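Local coordinates for protein lovastatin nonaketide synthase mokA (Monascus pilosus, PDB 6AD3) that carries out the iterative nine-step assembly of the polyketide that becomes lovastatin (monacolin K), the chain here being its condensation domain, at residues 121-126 against 155-160. The protein carries 1 engineered substitution. Residues are numbered along the deposited sequence; the frame is centred on the assembly and turned at random.
Sequences AVLRRH and NKVQVI
Leu123 supplies every close approach from the helix side, and both of its methyls reach CB of Asn155, CD1 at 4.0 Å and CD2 at 4.1 Å. CD1 also lies 3.7 Å from the backbone O of Asn155 and 4.0 Å from CG2 of Val157, spanning from Asn155 to Val157. The side chains of Leu123 and Asn155 cross at about a right angle; the leucine methyls meet CB of the asparagine, while its amide bonds elsewhere. For Leu123, CG set anti to the carbonyl carbon (chi1 -69°) and an extended chi2 (-178°) carry CD1 toward the 155-157 backbone. Val157 answers with CG2, the branch lying beside its own backbone N, and its side chain also touches Ser116, Leu119 and Arg120, earlier on helix 112-125.

At the polar end of Asn155, OD1 accepts from the backbone N of Thr187 and Leu188, and ND2 donates to the carbonyl of Phe129. These bonds tie the residue both to the start of the neighbouring strand and to the chain that follows the helix. Leu123 in turn packs on Leu188 and Leu190 of that strand, which pairs in parallel with 157-161, an outermost strand of its five-stranded sheet.

No hydrogen bond joins the two segments, which bury 130 Å² between them. Methyl against CB, methyl against methyl and a methyl against the Asn155 carbonyl make this a van der Waals contact within the condensation domain, and the Asn155 side-chain amide, bonded to Thr187, Leu188 and Phe129, probably holds the backbone that Leu123 packs on.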
loop_
_atom_site.group_PDB
_atom_site.type_symbol
_atom_site.label_atom_id
_atom_site.label_comp_id
_atom_site.label_asym_id
_atom_site.label_seq_id
_atom_site.Cartn_x
_atom_site.Cartn_y
_atom_site.Cartn_z
ATOM N N ALA A 121 -6.436 -24.927 0.780
ATOM C CA ALA A 121 -5.077 -25.387 1.018
ATOM C C ALA A 121 -4.143 -24.226 1.280
ATOM O O ALA A 121 -3.283 -24.327 2.159
ATOM C CB ALA A 121 -4.574 -26.228 -0.152
ATOM N N VAL A 122 -4.417 -23.078 0.651
ATOM C CA VAL A 122 -3.664 -21.849 0.928
ATOM C C VAL A 122 -3.932 -21.399 2.352
ATOM O O VAL A 122 -2.978 -21.105 3.104
ATOM C CB VAL A 122 -4.016 -20.702 -0.053
ATOM C CG1 VAL A 122 -3.349 -19.418 0.359
ATOM C CG2 VAL A 122 -3.632 -21.059 -1.480
ATOM N N LEU A 123 -5.203 -21.461 2.770
ATOM C CA LEU A 123 -5.560 -21.123 4.145
ATOM C C LEU A 123 -4.851 -22.017 5.178
ATOM O O LEU A 123 -4.417 -21.551 6.219
ATOM C CB LEU A 123 -7.069 -21.174 4.325
ATOM C CG LEU A 123 -7.920 -20.121 3.629
ATOM C CD1 LEU A 123 -9.389 -20.337 3.974
ATOM C CD2 LEU A 123 -7.530 -18.690 3.984
ATOM N N ARG A 124 -4.816 -23.320 4.916
ATOM C CA ARG A 124 -4.144 -24.272 5.779
ATOM C C ARG A 124 -2.625 -24.102 5.826
ATOM O O ARG A 124 -2.012 -24.263 6.904
ATOM C CB ARG A 124 -4.460 -25.685 5.313
ATOM C CG ARG A 124 -3.679 -26.763 5.995
ATOM C CD ARG A 124 -4.372 -28.113 5.772
ATOM N NE ARG A 124 -4.787 -28.286 4.371
ATOM C CZ ARG A 124 -6.041 -28.155 3.909
ATOM N NH1 ARG A 124 -7.064 -27.875 4.724
ATOM N NH2 ARG A 124 -6.269 -28.309 2.615
ATOM N N ARG A 125 -2.009 -23.785 4.684
ATOM C CA ARG A 125 -0.544 -23.681 4.599
ATOM C C ARG A 125 0.041 -22.629 5.494
ATOM O O ARG A 125 1.194 -22.773 5.967
ATOM C CB ARG A 125 -0.099 -23.393 3.135
ATOM C CG ARG A 125 0.170 -24.667 2.345
ATOM C CD ARG A 125 0.242 -24.387 0.853
ATOM N NE ARG A 125 1.317 -23.452 0.543
ATOM C CZ ARG A 125 2.607 -23.773 0.535
ATOM N NH1 ARG A 125 2.997 -25.053 0.718
ATOM N NH2 ARG A 125 3.474 -22.874 0.186
ATOM N N HIS A 126 -0.638 -21.482 5.580
ATOM C CA HIS A 126 -0.055 -20.283 6.168
ATOM C C HIS A 126 -0.681 -19.965 7.519
ATOM O O HIS A 126 -1.868 -19.645 7.618
ATOM C CB HIS A 126 -0.233 -19.106 5.214
ATOM C CG HIS A 126 0.499 -19.277 3.931
ATOM N ND1 HIS A 126 -0.077 -19.840 2.807
ATOM C CD2 HIS A 126 1.821 -19.217 3.678
ATOM C CE1 HIS A 126 0.847 -19.960 1.865
ATOM N NE2 HIS A 126 1.994 -19.547 2.362
ATOM N N ASN A 155 -11.101 -18.902 8.561
ATOM C CA ASN A 155 -11.550 -18.255 7.383
ATOM C C ASN A 155 -12.227 -19.222 6.448
ATOM O O ASN A 155 -12.048 -20.451 6.584
ATOM C CB ASN A 155 -10.368 -17.540 6.688
ATOM C CG ASN A 155 -9.954 -16.262 7.415
ATOM O OD1 ASN A 155 -10.797 -15.451 7.786
ATOM N ND2 ASN A 155 -8.665 -16.156 7.756
ATOM N N LYS A 156 -13.062 -18.682 5.548
ATOM C CA LYS A 156 -13.870 -19.509 4.636
ATOM C C LYS A 156 -13.692 -19.060 3.206
ATOM O O LYS A 156 -13.323 -17.890 2.926
ATOM C CB LYS A 156 -15.368 -19.449 4.973
ATOM C CG LYS A 156 -15.693 -19.624 6.427
ATOM C CD LYS A 156 -15.494 -21.052 6.862
ATOM C CE LYS A 156 -16.171 -21.285 8.205
ATOM N NZ LYS A 156 -15.884 -22.650 8.696
ATOM N N VAL A 157 -13.926 -19.996 2.312
ATOM C CA VAL A 157 -13.925 -19.739 0.869
ATOM C C VAL A 157 -15.349 -19.816 0.369
ATOM O O VAL A 157 -16.070 -20.777 0.685
ATOM C CB VAL A 157 -13.072 -20.778 0.137
ATOM C CG1 VAL A 157 -13.070 -20.530 -1.363
ATOM C CG2 VAL A 157 -11.658 -20.776 0.703
ATOM N N GLN A 158 -15.730 -18.887 -0.508
ATOM C CA GLN A 158 -17.072 -18.893 -1.061
ATOM C C GLN A 158 -17.053 -18.799 -2.546
ATOM O O GLN A 158 -16.266 -18.023 -3.120
ATOM C CB GLN A 158 -17.876 -17.748 -0.510
ATOM C CG GLN A 158 -18.082 -17.851 0.993
ATOM C CD GLN A 158 -18.452 -16.552 1.596
ATOM O OE1 GLN A 158 -19.634 -16.276 1.813
ATOM N NE2 GLN A 158 -17.467 -15.697 1.801
ATOM N N VAL A 159 -17.924 -19.577 -3.185
ATOM C CA VAL A 159 -18.091 -19.476 -4.616
ATOM C C VAL A 159 -19.543 -19.158 -4.842
ATOM O O VAL A 159 -20.423 -19.967 -4.446
ATOM C CB VAL A 159 -17.675 -20.785 -5.354
ATOM C CG1 VAL A 159 -17.819 -20.622 -6.856
ATOM C CG2 VAL A 159 -16.234 -21.158 -5.006
ATOM N N ILE A 160 -19.820 -17.938 -5.316
ATOM C CA ILE A 160 -21.181 -17.358 -5.208
ATOM C C ILE A 160 -21.769 -16.997 -6.568
ATOM O O ILE A 160 -21.216 -16.206 -7.311
ATOM C CB ILE A 160 -21.200 -16.114 -4.293
ATOM C CG1 ILE A 160 -20.754 -16.474 -2.877
ATOM C CG2 ILE A 160 -22.601 -15.463 -4.264
ATOM C CD1 ILE A 160 -20.695 -15.272 -1.952
#